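PDB 6QK4: membrane-bound lytic murein transglycosylase A from Burkholderia pseudomallei, which probably cleaves the beta-1,4 linkage between MurNAc and GlcNAc in peptidoglycan, leaving a 1,6-anhydro ring on the MurNAc product. Local coordinates for residues T291-N296 with G333-N338; A47-C52 with A67-D72; P89-N94 with R340-F345. One frame throughout, in Å; residues are numbered along the deposited sequence.

Contact 1 (T291-N296 with G333-N338); sequences TRPMTN and GRMKQN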
loop_
_atom_site.group_PDB
_atom_site.type_symbol
_atom_site.label_atom_id
_atom_site.label_comp_id
_atom_site.label_asym_id
_atom_site.label_seq_id
_atom_site.Cartn_x
_atom_site.Cartn_y
_atom_site.Cartn_z
ATOM N N THR A 291 -10.849 -6.386 -9.286
ATOM C CA THR A 291 -11.143 -5.276 -10.191
ATOM C C THR A 291 -10.406 -4.025 -9.726
ATOM O O THR A 291 -9.977 -3.931 -8.578
ATOM C CB THR A 291 -12.668 -4.957 -10.275
ATOM O OG1 THR A 291 -13.200 -4.836 -8.946
ATOM C CG2 THR A 291 -13.414 -6.086 -10.981
ATOM N N ARG A 292 -10.317 -3.032 -10.644
ATOM C CA ARG A 292 -9.645 -1.770 -10.312
ATOM C C ARG A 292 -10.595 -0.844 -9.571
ATOM O O ARG A 292 -11.749 -0.727 -9.947
ATOM C CB ARG A 292 -9.198 -1.067 -11.573
ATOM C CG ARG A 292 -8.240 -1.815 -12.423
ATOM C CD ARG A 292 -7.490 -0.829 -13.310
ATOM N NE ARG A 292 -6.351 -1.545 -13.846
ATOM C CZ ARG A 292 -5.113 -1.397 -13.416
ATOM N NH1 ARG A 292 -4.851 -0.494 -12.480
ATOM N NH2 ARG A 292 -4.143 -2.112 -13.967
ATOM N N PRO A 293 -10.093 -0.097 -8.604
ATOM C CA PRO A 293 -10.989 0.666 -7.720
ATOM C C PRO A 293 -11.818 1.760 -8.389
ATOM O O PRO A 293 -12.962 1.993 -7.967
ATOM C CB PRO A 293 -10.018 1.273 -6.686
ATOM C CG PRO A 293 -8.615 1.003 -7.189
ATOM C CD PRO A 293 -8.700 -0.194 -8.119
ATOM N N MET A 294 -11.283 2.499 -9.354
ATOM C CA MET A 294 -12.092 3.641 -9.807
ATOM C C MET A 294 -12.878 3.330 -11.063
ATOM O O MET A 294 -14.018 3.796 -11.228
ATOM C CB MET A 294 -11.222 4.886 -10.049
ATOM C CG MET A 294 -10.171 5.121 -8.973
ATOM S SD MET A 294 -10.874 6.061 -7.609
ATOM C CE MET A 294 -9.863 7.526 -7.578
ATOM N N THR A 295 -12.319 2.501 -11.921
ATOM C CA THR A 295 -13.000 2.160 -13.163
ATOM C C THR A 295 -13.768 0.867 -13.079
ATOM O O THR A 295 -14.538 0.559 -14.003
ATOM C CB THR A 295 -12.003 1.987 -14.290
ATOM O OG1 THR A 295 -11.161 0.871 -13.946
ATOM C CG2 THR A 295 -11.152 3.274 -14.428
ATOM N N ASN A 296 -13.516 0.037 -12.050
ATOM C CA ASN A 296 -14.147 -1.265 -11.900
ATOM C C ASN A 296 -13.768 -2.248 -13.008
ATOM O O ASN A 296 -14.402 -3.278 -13.162
ATOM C CB ASN A 296 -15.676 -1.140 -11.797
ATOM C CG ASN A 296 -16.304 -2.329 -11.062
ATOM O OD1 ASN A 296 -15.822 -2.756 -10.004
ATOM N ND2 ASN A 296 -17.386 -2.857 -11.620
ATOM N N GLY A 333 -6.845 4.102 -1.549
ATOM C CA GLY A 333 -7.946 4.590 -0.721
ATOM C C GLY A 333 -9.314 4.110 -1.152
ATOM O O GLY A 333 -10.213 3.954 -0.323
ATOM N N ARG A 334 -9.491 3.863 -2.429
ATOM C CA ARG A 334 -10.782 3.472 -2.940
ATOM C C ARG A 334 -10.904 1.963 -3.094
ATOM O O ARG A 334 -11.945 1.495 -3.534
ATOM C CB ARG A 334 -11.023 4.140 -4.291
ATOM C CG ARG A 334 -10.939 5.678 -4.270
ATOM C CD ARG A 334 -11.957 6.299 -3.308
ATOM N NE ARG A 334 -11.301 7.049 -2.222
ATOM C CZ ARG A 334 -11.741 7.125 -0.958
ATOM N NH1 ARG A 334 -12.852 6.491 -0.587
ATOM N NH2 ARG A 334 -11.061 7.831 -0.051
ATOM N N MET A 335 -9.863 1.184 -2.781
ATOM C CA MET A 335 -9.900 -0.234 -3.152
ATOM C C MET A 335 -10.638 -1.027 -2.073
ATOM O O MET A 335 -10.198 -1.104 -0.913
ATOM C CB MET A 335 -8.485 -0.813 -3.392
ATOM C CG MET A 335 -8.533 -2.016 -4.565
ATOM S SD MET A 335 -7.013 -2.740 -4.373
ATOM C CE MET A 335 -7.466 -3.993 -5.669
ATOM N N LYS A 336 -11.731 -1.686 -2.479
ATOM C CA LYS A 336 -12.501 -2.519 -1.556
ATOM C C LYS A 336 -13.327 -3.434 -2.441
ATOM O O LYS A 336 -14.508 -3.166 -2.729
ATOM C CB LYS A 336 -13.380 -1.661 -0.631
ATOM C CG LYS A 336 -13.964 -2.467 0.538
ATOM C CD LYS A 336 -14.821 -1.630 1.542
ATOM C CE LYS A 336 -15.675 -2.645 2.345
ATOM N NZ LYS A 336 -16.048 -2.134 3.684
ATOM N N GLN A 337 -12.650 -4.441 -3.006
ATOM C CA GLN A 337 -13.122 -5.171 -4.180
ATOM C C GLN A 337 -13.255 -6.649 -3.870
ATOM O O GLN A 337 -12.395 -7.234 -3.196
ATOM C CB GLN A 337 -12.142 -5.024 -5.404
ATOM C CG GLN A 337 -11.531 -3.638 -5.586
ATOM C CD GLN A 337 -12.594 -2.563 -5.864
ATOM O OE1 GLN A 337 -12.745 -1.551 -5.114
ATOM N NE2 GLN A 337 -13.388 -2.791 -6.926
ATOM N N ASN A 338 -14.295 -7.266 -4.462
ATOM C CA ASN A 338 -14.342 -8.730 -4.401
ATOM C C ASN A 338 -13.168 -9.308 -5.179
ATOM O O ASN A 338 -12.722 -8.736 -6.191
ATOM C CB ASN A 338 -15.611 -9.269 -5.028
ATOM C CG ASN A 338 -15.782 -10.756 -4.805
ATOM O OD1 ASN A 338 -15.600 -11.263 -3.673
ATOM N ND2 ASN A 338 -16.118 -11.487 -5.921
HETATM O O HOH W 1 -14.093 -7.198 -7.863
HETATM O O HOH W 2 -15.295 -0.889 -8.338
#
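Gln337 reaches from its strand to Thr291 with a single, nearly straight hydrogen bond: its NE2 donates to Thr291 OG1 over 2.9 Å, with an angle of 164° at the hydrogen. The hydroxyl lies in the plane of the amide, so one N-H of the amide points straight at it, and the two side chains run roughly perpendicular to each other. The same NE2 also donates to a water that in turn gives a proton to Asn296 OD1, which links the far end of the turn to the same amide. A second water sits between Thr291 OG1, 2.7 Å away, and the carbonyl oxygen of Asn338, to which it donates.

Beside this polar cluster the contact turns apolar. The ring of Pro293 rests on the peptide between Arg334 and Met335, its CB 3.7 Å from Arg334 O, while its CG and CD meet Met335 CG. Further out, Met294, bent at chi2 and chi3, lays its SD 3.4 Å from Arg334 CG and crosses the aliphatic part of that arginine obliquely.

The second shell fixes the glutamine. Its chain folds back at chi2 (-62°), and Lys336 N donates to Gln337 OE1 over 2.8 Å, on a lone pair in the carbonyl plane. With OE1 taken by the N-H of Lys336, a flipped amide would be disfavoured, which probably keeps NE2 toward Thr291. The turn has its own brace, a bond from Asn296 N to Arg292 O. Thr291 O, covered by Met335 CE and Gln337 CG, finds no polar partner.

The contact lies at the surface of the 3D domain, where the connection between strands 285-291 and 298-307 folds over the junction of helix 326-334 with strand 336-346; Trp322 of strand 317-324 also touches Pro293 and Met335.

Contact 2 (A47-C52 with A67-D72); sequences ALRQNC and AAMRLD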
loop_
_atom_site.group_PDB
_atom_site.type_symbol
_atom_site.label_atom_id
_atom_site.label_comp_id
_atom_site.label_asym_id
_atom_site.label_seq_id
_atom_site.Cartn_x
_atom_site.Cartn_y
_atom_site.Cartn_z
ATOM N N ALA A 47 9.563 -8.936 -8.461
ATOM C CA ALA A 47 9.070 -9.386 -7.154
ATOM C C ALA A 47 9.482 -10.822 -6.893
ATOM O O ALA A 47 9.732 -11.192 -5.741
ATOM C CB ALA A 47 7.542 -9.242 -7.065
ATOM N N LEU A 48 9.598 -11.627 -7.954
ATOM C CA LEU A 48 10.116 -12.982 -7.819
ATOM C C LEU A 48 11.563 -13.017 -7.301
ATOM O O LEU A 48 11.903 -13.841 -6.449
ATOM C CB LEU A 48 10.011 -13.723 -9.174
ATOM C CG LEU A 48 10.691 -15.120 -9.214
ATOM C CD1 LEU A 48 9.895 -16.058 -8.380
ATOM C CD2 LEU A 48 10.614 -15.625 -10.642
ATOM N N ARG A 49 12.451 -12.172 -7.829
ATOM C CA ARG A 49 13.817 -12.172 -7.306
ATOM C C ARG A 49 13.858 -11.709 -5.855
ATOM O O ARG A 49 14.632 -12.246 -5.056
ATOM C CB ARG A 49 14.692 -11.284 -8.192
ATOM C CG ARG A 49 15.000 -11.936 -9.554
ATOM C CD ARG A 49 16.169 -11.226 -10.248
ATOM N NE ARG A 49 15.920 -9.795 -10.402
ATOM C CZ ARG A 49 15.209 -9.278 -11.402
ATOM N NH1 ARG A 49 14.719 -10.082 -12.311
ATOM N NH2 ARG A 49 14.998 -7.954 -11.504
ATOM N N GLN A 50 13.015 -10.731 -5.473
ATOM C CA GLN A 50 12.990 -10.374 -4.044
ATOM C C GLN A 50 12.521 -11.560 -3.219
ATOM O O GLN A 50 13.081 -11.843 -2.173
ATOM C CB GLN A 50 12.081 -9.166 -3.784
ATOM C CG GLN A 50 12.574 -7.897 -4.435
ATOM C CD GLN A 50 13.888 -7.383 -3.754
ATOM O OE1 GLN A 50 14.352 -7.913 -2.730
ATOM N NE2 GLN A 50 14.449 -6.337 -4.315
ATOM N N ASN A 51 11.495 -12.273 -3.685
ATOM C CA ASN A 51 11.051 -13.483 -2.993
ATOM C C ASN A 51 12.198 -14.485 -2.813
ATOM O O ASN A 51 12.413 -15.011 -1.722
ATOM C CB ASN A 51 9.926 -14.117 -3.803
ATOM C CG ASN A 51 8.834 -14.682 -2.953
ATOM O OD1 ASN A 51 8.214 -13.958 -2.160
ATOM N ND2 ASN A 51 8.511 -15.964 -3.176
ATOM N N CYS A 52 12.934 -14.760 -3.885
ATOM C CA CYS A 52 14.036 -15.727 -3.835
ATOM C C CYS A 52 15.172 -15.294 -2.936
ATOM O O CYS A 52 15.967 -16.147 -2.492
ATOM C CB CYS A 52 14.541 -15.917 -5.238
ATOM S SG CYS A 52 13.508 -17.067 -6.188
ATOM N N ALA A 67 16.399 -21.259 -11.520
ATOM C CA ALA A 67 15.898 -20.920 -12.848
ATOM C C ALA A 67 15.458 -19.475 -12.901
ATOM O O ALA A 67 15.633 -18.802 -13.922
ATOM C CB ALA A 67 14.743 -21.840 -13.224
ATOM N N ALA A 68 14.892 -18.976 -11.792
ATOM C CA ALA A 68 14.357 -17.617 -11.815
ATOM C C ALA A 68 15.469 -16.602 -12.044
ATOM O O ALA A 68 15.247 -15.570 -12.697
ATOM C CB ALA A 68 13.609 -17.332 -10.515
ATOM N N MET A 69 16.667 -16.882 -11.541
ATOM C CA MET A 69 17.761 -15.941 -11.697
ATOM C C MET A 69 18.215 -15.851 -13.150
ATOM O O MET A 69 18.944 -14.915 -13.500
ATOM C CB MET A 69 18.933 -16.347 -10.778
ATOM C CG MET A 69 18.606 -16.282 -9.304
ATOM S SD MET A 69 18.080 -14.627 -8.761
ATOM C CE MET A 69 16.702 -15.040 -7.731
ATOM N N ARG A 70 17.787 -16.771 -14.009
ATOM C CA ARG A 70 18.134 -16.668 -15.425
ATOM C C ARG A 70 17.141 -15.823 -16.242
ATOM O O ARG A 70 17.353 -15.610 -17.437
ATOM C CB ARG A 70 18.300 -18.088 -16.012
ATOM C CG ARG A 70 19.050 -19.028 -15.009
ATOM C CD ARG A 70 19.895 -20.137 -15.653
ATOM N NE ARG A 70 19.249 -20.719 -16.827
ATOM C CZ ARG A 70 18.488 -21.810 -16.791
ATOM N NH1 ARG A 70 18.275 -22.428 -15.634
ATOM N NH2 ARG A 70 17.934 -22.278 -17.908
ATOM N N LEU A 71 16.056 -15.353 -15.643
ATOM C CA LEU A 71 15.023 -14.632 -16.393
ATOM C C LEU A 71 15.306 -13.143 -16.412
ATOM O O LEU A 71 15.632 -12.575 -15.370
ATOM C CB LEU A 71 13.671 -14.828 -15.718
ATOM C CG LEU A 71 13.230 -16.284 -15.600
ATOM C CD1 LEU A 71 11.970 -16.330 -14.822
ATOM C CD2 LEU A 71 13.048 -16.928 -17.014
ATOM N N ASP A 72 15.102 -12.472 -17.559
ATOM C CA ASP A 72 15.141 -11.018 -17.516
ATOM C C ASP A 72 13.708 -10.489 -17.337
ATOM O O ASP A 72 12.723 -11.219 -17.441
ATOM C CB ASP A 72 15.814 -10.460 -18.780
ATOM C CG ASP A 72 15.036 -10.769 -20.041
ATOM O OD1 ASP A 72 13.915 -10.273 -20.166
ATOM O OD2 ASP A 72 15.566 -11.503 -20.933
HETATM O O HOH W 3 14.729 -12.864 -12.810
#
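With CG anti to the backbone N (chi1 173°), Leu48 sends CD2 out from its helix onto the methyl of Ala68, and the 3.4 Å between CD2 and Ala68 CB is a close fit for two methyl carbons. In Met69, CG instead stands anti to the carbonyl carbon and the chain is bent at chi2 (-58°) and chi3, so that its methyl CE curls back to Cys52 CB, again at 3.4 Å. The thioether lies obliquely across the aliphatic part of Arg49, with CE 4.0 Å from Arg49 CG.

The bend of Arg49 at chi3 brings NH1 near the turn, where a water in the guanidinium plane accepts from NH1 at 2.8 Å and donates to both Ala68 O and Leu71 O. That water therefore ties the arginine to the type I beta turn spanning Ala68 to Leu71, while the charge itself is paired with Asp73 in a salt bridge.

Phe82 of helix 76-86 packs on Leu48 and Ala68. The whole is a disulfide-braced helical hairpin: helix 44-55 packs on the end of helix 62-68 and on the turn that follows it, and Cys52 is cross-linked to Cys65.

Contact 3 (P89-N94 with R340-F345); sequences PFQFAN and RMWLLF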
loop_
_atom_site.group_PDB
_atom_site.type_symbol
_atom_site.label_atom_id
_atom_site.label_comp_id
_atom_site.label_asym_id
_atom_site.label_seq_id
_atom_site.Cartn_x
_atom_site.Cartn_y
_atom_site.Cartn_z
ATOM N N PRO A 89 -0.741 -24.188 -9.683
ATOM C CA PRO A 89 -1.704 -23.328 -8.987
ATOM C C PRO A 89 -2.790 -24.111 -8.251
ATOM O O PRO A 89 -3.303 -25.118 -8.736
ATOM C CB PRO A 89 -2.290 -22.498 -10.146
ATOM C CG PRO A 89 -2.327 -23.532 -11.356
ATOM C CD PRO A 89 -1.133 -24.476 -11.080
ATOM N N PHE A 90 -3.173 -23.621 -7.059
ATOM C CA PHE A 90 -4.197 -24.259 -6.237
ATOM C C PHE A 90 -5.294 -23.251 -5.966
ATOM O O PHE A 90 -5.055 -22.237 -5.299
ATOM C CB PHE A 90 -3.681 -24.759 -4.886
ATOM C CG PHE A 90 -2.778 -25.978 -4.994
ATOM C CD1 PHE A 90 -1.511 -25.829 -5.524
ATOM C CD2 PHE A 90 -3.177 -27.257 -4.522
ATOM C CE1 PHE A 90 -0.649 -26.909 -5.657
ATOM C CE2 PHE A 90 -2.278 -28.339 -4.623
ATOM C CZ PHE A 90 -1.036 -28.151 -5.210
ATOM N N GLN A 91 -6.491 -23.540 -6.446
ATOM C CA GLN A 91 -7.637 -22.678 -6.090
ATOM C C GLN A 91 -7.808 -22.626 -4.567
ATOM O O GLN A 91 -7.773 -23.660 -3.900
ATOM C CB GLN A 91 -8.900 -23.233 -6.806
ATOM C CG GLN A 91 -10.208 -22.659 -6.253
ATOM C CD GLN A 91 -11.373 -23.505 -6.666
ATOM O OE1 GLN A 91 -11.919 -23.312 -7.750
ATOM N NE2 GLN A 91 -11.756 -24.438 -5.818
ATOM N N PHE A 92 -7.909 -21.401 -3.993
ATOM C CA PHE A 92 -7.849 -21.197 -2.542
ATOM C C PHE A 92 -9.211 -20.778 -2.017
ATOM O O PHE A 92 -9.791 -19.787 -2.499
ATOM C CB PHE A 92 -6.834 -20.105 -2.255
ATOM C CG PHE A 92 -6.568 -19.866 -0.790
ATOM C CD1 PHE A 92 -6.319 -20.928 0.061
ATOM C CD2 PHE A 92 -6.535 -18.570 -0.294
ATOM C CE1 PHE A 92 -6.016 -20.693 1.435
ATOM C CE2 PHE A 92 -6.278 -18.344 1.079
ATOM C CZ PHE A 92 -6.007 -19.398 1.930
ATOM N N ALA A 93 -9.743 -21.536 -1.058
ATOM C CA ALA A 93 -11.027 -21.180 -0.481
ATOM C C ALA A 93 -10.928 -20.777 0.988
ATOM O O ALA A 93 -10.025 -21.205 1.727
ATOM C CB ALA A 93 -12.014 -22.340 -0.622
ATOM N N ASN A 94 -11.892 -19.957 1.404
ATOM C CA ASN A 94 -12.110 -19.668 2.823
ATOM C C ASN A 94 -12.483 -20.944 3.590
ATOM O O ASN A 94 -12.935 -21.934 3.029
ATOM C CB ASN A 94 -13.238 -18.648 2.971
ATOM C CG ASN A 94 -12.831 -17.283 2.508
ATOM O OD1 ASN A 94 -11.822 -16.758 2.977
ATOM N ND2 ASN A 94 -13.594 -16.713 1.552
ATOM N N ARG A 340 -10.706 -13.248 -6.023
ATOM C CA ARG A 340 -10.435 -14.700 -6.042
ATOM C C ARG A 340 -8.920 -14.950 -6.054
ATOM O O ARG A 340 -8.133 -14.184 -6.651
ATOM C CB ARG A 340 -11.035 -15.357 -7.282
ATOM C CG ARG A 340 -12.551 -15.329 -7.296
ATOM C CD ARG A 340 -13.137 -16.216 -6.191
ATOM N NE ARG A 340 -14.620 -16.142 -6.190
ATOM C CZ ARG A 340 -15.451 -16.871 -6.970
ATOM N NH1 ARG A 340 -14.971 -17.730 -7.892
ATOM N NH2 ARG A 340 -16.789 -16.649 -6.855
ATOM N N MET A 341 -8.503 -16.048 -5.443
ATOM C CA MET A 341 -7.068 -16.358 -5.319
ATOM C C MET A 341 -6.764 -17.787 -5.722
ATOM O O MET A 341 -7.558 -18.697 -5.454
ATOM C CB MET A 341 -6.558 -16.197 -3.858
ATOM C CG MET A 341 -6.484 -14.774 -3.499
ATOM S SD MET A 341 -5.926 -14.825 -1.722
ATOM C CE MET A 341 -5.774 -13.064 -1.479
ATOM N N TRP A 342 -5.592 -17.967 -6.338
ATOM C CA TRP A 342 -4.911 -19.253 -6.450
ATOM C C TRP A 342 -3.531 -19.122 -5.831
ATOM O O TRP A 342 -2.785 -18.189 -6.172
ATOM C CB TRP A 342 -4.739 -19.667 -7.928
ATOM C CG TRP A 342 -6.080 -19.884 -8.625
ATOM C CD1 TRP A 342 -6.622 -21.097 -8.956
ATOM C CD2 TRP A 342 -7.065 -18.879 -9.017
ATOM N NE1 TRP A 342 -7.892 -20.905 -9.552
ATOM C CE2 TRP A 342 -8.182 -19.567 -9.545
ATOM C CE3 TRP A 342 -7.121 -17.470 -8.906
ATOM C CZ2 TRP A 342 -9.317 -18.896 -10.071
ATOM C CZ3 TRP A 342 -8.302 -16.791 -9.376
ATOM C CH2 TRP A 342 -9.366 -17.529 -9.963
ATOM N N LEU A 343 -3.164 -20.065 -4.950
ATOM C CA LEU A 343 -1.815 -20.092 -4.384
ATOM C C LEU A 343 -0.925 -20.969 -5.254
ATOM O O LEU A 343 -1.343 -22.051 -5.690
ATOM C CB LEU A 343 -1.856 -20.654 -2.964
ATOM C CG LEU A 343 -2.778 -20.003 -1.938
ATOM C CD1 LEU A 343 -2.346 -20.367 -0.510
ATOM C CD2 LEU A 343 -2.785 -18.522 -2.004
ATOM N N LEU A 344 0.268 -20.502 -5.549
ATOM C CA LEU A 344 1.215 -21.314 -6.303
ATOM C C LEU A 344 2.147 -22.044 -5.332
ATOM O O LEU A 344 2.637 -21.445 -4.383
ATOM C CB LEU A 344 2.085 -20.458 -7.217
ATOM C CG LEU A 344 1.452 -19.885 -8.503
ATOM C CD1 LEU A 344 0.331 -19.003 -8.224
ATOM C CD2 LEU A 344 2.498 -19.153 -9.231
ATOM N N PHE A 345 2.440 -23.319 -5.629
ATOM C CA PHE A 345 3.434 -24.046 -4.828
ATOM C C PHE A 345 4.460 -24.606 -5.790
ATOM O O PHE A 345 4.078 -25.103 -6.849
ATOM C CB PHE A 345 2.791 -25.182 -4.031
ATOM C CG PHE A 345 1.983 -24.673 -2.889
ATOM C CD1 PHE A 345 2.597 -24.356 -1.683
ATOM C CD2 PHE A 345 0.615 -24.437 -3.042
ATOM C CE1 PHE A 345 1.863 -23.812 -0.624
ATOM C CE2 PHE A 345 -0.132 -23.905 -2.020
ATOM C CZ PHE A 345 0.474 -23.572 -0.792
HETATM O O HOH W 4 -10.535 -17.747 -4.128
#
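Strands 89-92 and 340-345 run antiparallel, the axes of these short segments approaching to 4.3 Å with directions 144° from each other, and Phe90 and Leu343 form the hydrogen-bonded pair between the non-hydrogen-bonded pairs Pro89-Leu344 and Gln91-Trp342. This is a beta ladder whose 340-345 strand belongs to the 3D domain, a family of the double-psi beta-barrel clan. Phe90 N donates to Leu343 O at 2.8 Å in the carbonyl plane; Leu343 N returns a bond to Phe90 O, and Phe92 N reaches Met341 O, both from above the carbonyl plane.

Phe90 and Leu343 share one face. There the edge of the Phe345 ring turns toward the face of Phe90 in an offset edge-to-face pair, the planes 88° apart and the centroids 5.4 Å apart. Further along, Leu343 CD1 sits over one face of Phe92 in a CH-pi contact, 4.2 Å from the centroid, and Met341 SD lies at the edge of that ring as a Met-aromatic contact. On the face of Pro89 and Gln91, Trp342 passes beside the backbone of Gln91, its CD1 3.4 Å from Gln91 CA.

Strand 25-27 flanks Phe90 and Phe92, and residues of strand 285-291 pack against Met341 and Leu343. Where the ladder ends, a water accepts from Met341 N at 3.0 Å and lies 2.7 Å from Phe92 O, to which it probably donates.

How the contacts relate
Contacts 1 and 3 share strand 336-346, where their segments adjoin, one at its start and the other further along; their centres are 21 Å apart. Strand 285-291 pairs with the same strand and leads into the turn of contact 1. Along the chain contact 2 closes first, joining neighbouring helices, whereas contact 3 brings strand 87-92 to the C-terminal strand across some 245 residues and encloses contact 1. Contact 2 touches neither of the others, its nearest atoms about 8 Å from contact 3 and 15 Å from contact 1. The long closure sets early and late strands side by side, consistent with a domain built from both, the MltA-specific range lying between them in sequence.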